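PDB 4PI8: autolysin E from Staphylococcus aureus, which probably hydrolyses glycosidic bonds in the NAG-NAM polymer of bacterial peptidoglycan, as an autolysin of the glucosaminidase family. Local coordinates for residues Q72-K77 with Y100-A105; A105-G110 with A205-K210. The protein carries 1 engineered substitution. All blocks are in the same frame, centred on the assembly; numbering follows the deposited sequence. Where two conformers were deposited one is given.

Contact 1. Residues Q72-K77 with Y100-A105; sequences QLLKGK and YLVSHA
Methyl meets methyl where Leu74 reaches across to Val102: CD2 of the leucine lies 3.8 Å from CG1 of the valine, and the two side chains cross obliquely. Leu74 does not aim its CB straight at the facing helix. With CG beside the backbone N and anti to the carbonyl carbon (chi1 -64°), the chain turns so that its end comes nearer than its root. Val102, by contrast, projects directly at the partner, and its CG1 serves both leucines. Leu73 makes the looser approach, its CB standing 4.5 Å from that same CG1, and its side chain also lies against Ser211 of helix 200-215. Apolar, branched residues suit a place where no hydrogen bond crosses. Phe87 of helix 84-94 touches both Leu74 and Val102, closing the dense side of the contact into a small hydrophobic cluster.

The cluster joins the C-terminal end of helix 67-74 to the buried stretch 100-105 of helix 98-108, within the glucosaminidase family region of the lysozyme clan. On the far face of helix 98-108, Tyr100 OH and His104 ND1 are hydrogen-bonded at 2.7 Å, and Tyr194 of the glycan pocket meets the His104 ring.

The other side of the contact is looser and more polar. Helix 67-74 gives way to a type II beta turn from Leu74 to Lys77, closed by Lys77 N to Leu74 O at 3.0 Å. Gly76 fits the third position of this turn because its phi is positive, at 72°, and its N is hydrogen-bonded to Glu81 OE2. Lys75 is exposed, as its long charged side chain suits, and lies against Glu81 without taking part in the packing on Val102.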
loop_
_atom_site.group_PDB
_atom_site.type_symbol
_atom_site.label_atom_id
_atom_site.label_comp_id
_atom_site.label_asym_id
_atom_site.label_seq_id
_atom_site.Cartn_x
_atom_site.Cartn_y
_atom_site.Cartn_z
ATOM N N GLN A 72 -0.792 -15.906 -12.702
ATOM C CA GLN A 72 0.605 -15.871 -13.224
ATOM C C GLN A 72 1.459 -14.953 -12.432
ATOM O O GLN A 72 2.605 -15.320 -12.046
ATOM C CB GLN A 72 0.653 -15.257 -14.605
ATOM C CG GLN A 72 0.395 -16.174 -15.727
ATOM C CD GLN A 72 0.604 -15.472 -17.042
ATOM O OE1 GLN A 72 1.744 -14.989 -17.383
ATOM N NE2 GLN A 72 -0.499 -15.361 -17.794
ATOM N N LEU A 73 0.974 -13.762 -12.068
ATOM C CA LEU A 73 1.734 -12.859 -11.207
ATOM C C LEU A 73 2.017 -13.446 -9.878
ATOM O O LEU A 73 3.000 -13.107 -9.294
ATOM C CB LEU A 73 1.029 -11.500 -11.030
ATOM C CG LEU A 73 0.936 -10.577 -12.223
ATOM C CD1 LEU A 73 0.205 -9.333 -11.792
ATOM C CD2 LEU A 73 2.348 -10.228 -12.705
ATOM N N LEU A 74 1.110 -14.235 -9.303
ATOM C CA LEU A 74 1.212 -14.771 -8.005
ATOM C C LEU A 74 1.969 -16.104 -7.908
ATOM O O LEU A 74 2.146 -16.607 -6.824
ATOM C CB LEU A 74 -0.176 -14.919 -7.386
ATOM C CG LEU A 74 -0.904 -13.591 -7.169
ATOM C CD1 LEU A 74 -2.315 -13.871 -6.731
ATOM C CD2 LEU A 74 -0.163 -12.731 -6.170
ATOM N N LYS A 75 2.317 -16.674 -9.039
ATOM C CA LYS A 75 3.086 -17.948 -9.056
ATOM C C LYS A 75 4.415 -17.754 -8.320
ATOM O O LYS A 75 5.151 -16.773 -8.525
ATOM C CB LYS A 75 3.320 -18.453 -10.473
ATOM C CG LYS A 75 3.649 -19.940 -10.542
ATOM C CD LYS A 75 2.431 -20.795 -10.188
ATOM C CE LYS A 75 2.713 -22.279 -10.166
ATOM N NZ LYS A 75 1.391 -22.956 -10.042
ATOM N N GLY A 76 4.701 -18.662 -7.394
ATOM C CA GLY A 76 5.868 -18.582 -6.578
ATOM C C GLY A 76 5.847 -17.506 -5.540
ATOM O O GLY A 76 6.895 -17.148 -4.925
ATOM N N LYS A 77 4.660 -16.991 -5.170
ATOM C CA LYS A 77 4.534 -15.966 -4.144
ATOM C C LYS A 77 3.921 -16.461 -2.840
ATOM O O LYS A 77 3.080 -15.812 -2.201
ATOM C CB LYS A 77 3.722 -14.753 -4.715
ATOM C CG LYS A 77 4.289 -14.208 -5.988
ATOM C CD LYS A 77 5.770 -13.742 -5.872
ATOM C CE LYS A 77 6.132 -13.124 -7.202
ATOM N NZ LYS A 77 7.570 -12.688 -7.218
ATOM N N TYR A 100 -2.126 -3.024 -8.730
ATOM C CA TYR A 100 -1.731 -2.321 -7.541
ATOM C C TYR A 100 -1.923 -3.209 -6.340
ATOM O O TYR A 100 -1.013 -3.334 -5.502
ATOM C CB TYR A 100 -2.550 -1.015 -7.406
ATOM C CG TYR A 100 -2.664 -0.600 -5.969
ATOM C CD1 TYR A 100 -1.560 -0.229 -5.229
ATOM C CD2 TYR A 100 -3.882 -0.720 -5.302
ATOM C CE1 TYR A 100 -1.661 0.017 -3.888
ATOM C CE2 TYR A 100 -4.010 -0.446 -3.957
ATOM C CZ TYR A 100 -2.883 -0.152 -3.246
ATOM O OH TYR A 100 -2.999 0.035 -1.877
ATOM N N LEU A 101 -3.079 -3.866 -6.210
ATOM C CA LEU A 101 -3.381 -4.623 -5.014
ATOM C C LEU A 101 -2.381 -5.772 -4.825
ATOM O O LEU A 101 -1.852 -5.987 -3.707
ATOM C CB LEU A 101 -4.801 -5.169 -5.052
ATOM C CG LEU A 101 -5.440 -5.561 -3.752
ATOM C CD1 LEU A 101 -5.549 -4.413 -2.760
ATOM C CD2 LEU A 101 -6.794 -6.163 -4.083
ATOM N N VAL A 102 -2.098 -6.500 -5.888
ATOM C CA VAL A 102 -1.129 -7.574 -5.863
ATOM C C VAL A 102 0.208 -7.010 -5.490
ATOM O O VAL A 102 0.950 -7.587 -4.676
ATOM C CB VAL A 102 -1.075 -8.312 -7.219
ATOM C CG1 VAL A 102 0.185 -9.161 -7.313
ATOM C CG2 VAL A 102 -2.374 -9.158 -7.402
ATOM N N SER A 103 0.639 -5.921 -6.183
ATOM C CA SER A 103 1.953 -5.355 -5.933
ATOM C C SER A 103 2.135 -4.903 -4.508
ATOM O O SER A 103 3.191 -5.122 -3.887
ATOM C CB SER A 103 2.269 -4.214 -6.941
ATOM O OG SER A 103 2.172 -4.670 -8.294
ATOM N N HIS A 104 1.147 -4.239 -3.945
ATOM C CA HIS A 104 1.155 -3.824 -2.557
ATOM C C HIS A 104 1.307 -5.045 -1.670
ATOM O O HIS A 104 2.164 -5.048 -0.758
ATOM C CB HIS A 104 -0.087 -2.998 -2.283
ATOM C CG HIS A 104 -0.128 -2.358 -0.932
ATOM N ND1 HIS A 104 -1.074 -1.433 -0.599
ATOM C CD2 HIS A 104 0.645 -2.551 0.170
ATOM C CE1 HIS A 104 -0.875 -1.045 0.636
ATOM N NE2 HIS A 104 0.154 -1.704 1.129
ATOM N N ALA A 105 0.486 -6.068 -1.862
ATOM C CA ALA A 105 0.577 -7.274 -1.016
ATOM C C ALA A 105 1.927 -7.872 -1.125
ATOM O O ALA A 105 2.449 -8.360 -0.063
ATOM C CB ALA A 105 -0.495 -8.271 -1.410
#

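Contact 2. Residues A105-G110 with A205-K210; sequences ALVATG and AKLMDK. Engineered in segment 105-110: Ala108 (natural residue Glu).
Leu207 sends a single methyl, CD1, against two neighbouring residues of helix 98-108. All the packing across the contact is apolar: CD1 lies 3.9 Å from CB of Leu106 and 3.9 Å from CG2 of Val107, so it fits beside two successive side chains. The first bond of Leu207 already points at the facing helix, and an extended second torsion (chi2 -174°) carries CD1 on outward to it. Val107 offers CG2, and its short beta-branched side chain slants across that of the leucine. Leu106 contributes the root of its side chain. Leucine and valine suit this partly buried seam, which no hydrogen bond crosses.

No polar interaction bridges the two segments; the notable one lies at the end of helix 98-108. Thr109, just past the helix, turns back so that OG1 donates to Ala105 O at 2.7 Å, approaching from above the carbonyl plane, 36° out of it. The same carbonyl receives a weak bond from Thr109 N, while OG1 also pairs with Gly112 N; a small hydroxyl residue thus ties the helix end to the following loop. Gly110 then takes a positive phi (66°), which a residue without a side chain adopts easily. Ala108 is an engineered replacement for the natural glutamate.

Val107 also touches Lys203 and Ile204, one turn earlier on helix 200-215, while Met208 packs on Tyr100 and Ser103 of helix 98-108 and on Leu179 of helix 179-184.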
loop_
_atom_site.group_PDB
_atom_site.type_symbol
_atom_site.label_atom_id
_atom_site.label_comp_id
_atom_site.label_asym_id
_atom_site.label_seq_id
_atom_site.Cartn_x
_atom_site.Cartn_y
_atom_site.Cartn_z
ATOM N N ALA A 105 0.486 -6.068 -1.862
ATOM C CA ALA A 105 0.577 -7.274 -1.016
ATOM C C ALA A 105 1.927 -7.872 -1.125
ATOM O O ALA A 105 2.449 -8.360 -0.063
ATOM C CB ALA A 105 -0.495 -8.271 -1.410
ATOM N N LEU A 106 2.541 -7.921 -2.291
ATOM C CA LEU A 106 3.872 -8.531 -2.432
ATOM C C LEU A 106 4.910 -7.737 -1.652
ATOM O O LEU A 106 5.765 -8.333 -0.970
ATOM C CB LEU A 106 4.258 -8.637 -3.878
ATOM C CG LEU A 106 3.447 -9.624 -4.708
ATOM C CD1 LEU A 106 3.750 -9.526 -6.205
ATOM C CD2 LEU A 106 3.664 -11.070 -4.190
ATOM N N VAL A 107 4.895 -6.420 -1.721
ATOM C CA VAL A 107 5.814 -5.592 -0.896
ATOM C C VAL A 107 5.568 -5.825 0.565
ATOM O O VAL A 107 6.557 -6.035 1.361
ATOM C CB VAL A 107 5.665 -4.106 -1.321
ATOM C CG1 VAL A 107 6.333 -3.111 -0.321
ATOM C CG2 VAL A 107 6.184 -3.952 -2.747
ATOM N N ALA A 108 4.349 -5.813 1.019
ATOM C CA ALA A 108 4.015 -5.906 2.430
ATOM C C ALA A 108 4.263 -7.302 3.035
ATOM O O ALA A 108 4.333 -7.389 4.262
ATOM C CB ALA A 108 2.607 -5.528 2.670
ATOM N N THR A 109 4.321 -8.337 2.234
ATOM C CA THR A 109 4.436 -9.701 2.742
ATOM C C THR A 109 5.754 -10.351 2.373
ATOM O O THR A 109 5.918 -11.576 2.503
ATOM C CB THR A 109 3.293 -10.590 2.187
ATOM O OG1 THR A 109 3.364 -10.722 0.771
ATOM C CG2 THR A 109 1.961 -10.086 2.655
ATOM N N GLY A 110 6.681 -9.604 1.754
ATOM C CA GLY A 110 7.904 -10.239 1.340
ATOM C C GLY A 110 7.688 -11.248 0.278
ATOM O O GLY A 110 8.094 -12.406 0.367
ATOM N N ALA A 205 5.381 0.742 -6.957
ATOM C CA ALA A 205 5.351 1.224 -8.380
ATOM C C ALA A 205 6.261 0.371 -9.280
ATOM O O ALA A 205 5.884 0.116 -10.440
ATOM C CB ALA A 205 5.760 2.700 -8.462
ATOM N N LYS A 206 7.404 -0.056 -8.762
ATOM C CA LYS A 206 8.330 -0.854 -9.584
ATOM C C LYS A 206 7.670 -2.153 -9.985
ATOM O O LYS A 206 7.717 -2.589 -11.148
ATOM C CB LYS A 206 9.597 -1.115 -8.816
ATOM C CG LYS A 206 10.605 -1.883 -9.669
ATOM C CD LYS A 206 11.955 -2.076 -8.996
ATOM C CE LYS A 206 11.869 -3.005 -7.805
ATOM N NZ LYS A 206 11.484 -4.403 -8.135
ATOM N N LEU A 207 7.030 -2.821 -9.049
ATOM C CA LEU A 207 6.328 -4.053 -9.360
ATOM C C LEU A 207 5.160 -3.818 -10.274
ATOM O O LEU A 207 4.898 -4.612 -11.188
ATOM C CB LEU A 207 5.850 -4.779 -8.096
ATOM C CG LEU A 207 6.938 -5.211 -7.122
ATOM C CD1 LEU A 207 6.297 -6.035 -6.018
ATOM C CD2 LEU A 207 8.044 -6.018 -7.825
ATOM N N MET A 208 4.416 -2.732 -10.077
ATOM C CA MET A 208 3.324 -2.431 -10.941
ATOM C C MET A 208 3.786 -2.241 -12.364
ATOM O O MET A 208 3.146 -2.736 -13.286
ATOM C CB MET A 208 2.589 -1.151 -10.528
ATOM C CG MET A 208 1.795 -1.343 -9.242
ATOM S SD MET A 208 0.985 0.184 -8.684
ATOM C CE MET A 208 -0.144 0.395 -9.975
ATOM N N ASP A 209 4.878 -1.501 -12.532
ATOM C CA ASP A 209 5.336 -1.233 -13.901
ATOM C C ASP A 209 5.732 -2.550 -14.591
ATOM O O ASP A 209 5.411 -2.723 -15.780
ATOM C CB ASP A 209 6.506 -0.263 -13.871
ATOM C CG ASP A 209 6.575 0.598 -15.124
ATOM O OD1 ASP A 209 5.600 0.749 -15.880
ATOM O OD2 ASP A 209 7.648 1.198 -15.273
ATOM N N LYS A 210 6.419 -3.416 -13.870
ATOM C CA LYS A 210 6.793 -4.702 -14.453
ATOM C C LYS A 210 5.529 -5.456 -14.907
ATOM O O LYS A 210 5.474 -6.041 -15.997
ATOM C CB LYS A 210 7.620 -5.491 -13.458
ATOM C CG LYS A 210 8.459 -6.620 -14.001
ATOM C CD LYS A 210 9.313 -7.209 -12.876
ATOM C CE LYS A 210 10.677 -6.594 -12.845
ATOM N NZ LYS A 210 11.558 -7.350 -11.923
#

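Overall arrangement
Helix 98-108 is common to both contacts, which share Ala105 and have centres about 7 Å apart on the same side of the chain's centre. Contact 1 sets helix 67-74 against it, and contact 2 sets helix 200-215 against it. They come in series along the chain, and the second spans far more sequence. The two also touch: Lys77 CG lies 3.7 Å from Leu106 CD2, and Tyr100 CB lies 3.8 Å from Met208 CE. Helices from before and well after helix 98-108 in sequence thus pack on it. Its C-terminal end bears Ala108, the engineered replacement of the catalytic glutamate; the side chain of the adjacent Val107 is about 11 Å from the bound N-acetyl-beta-muramic acid.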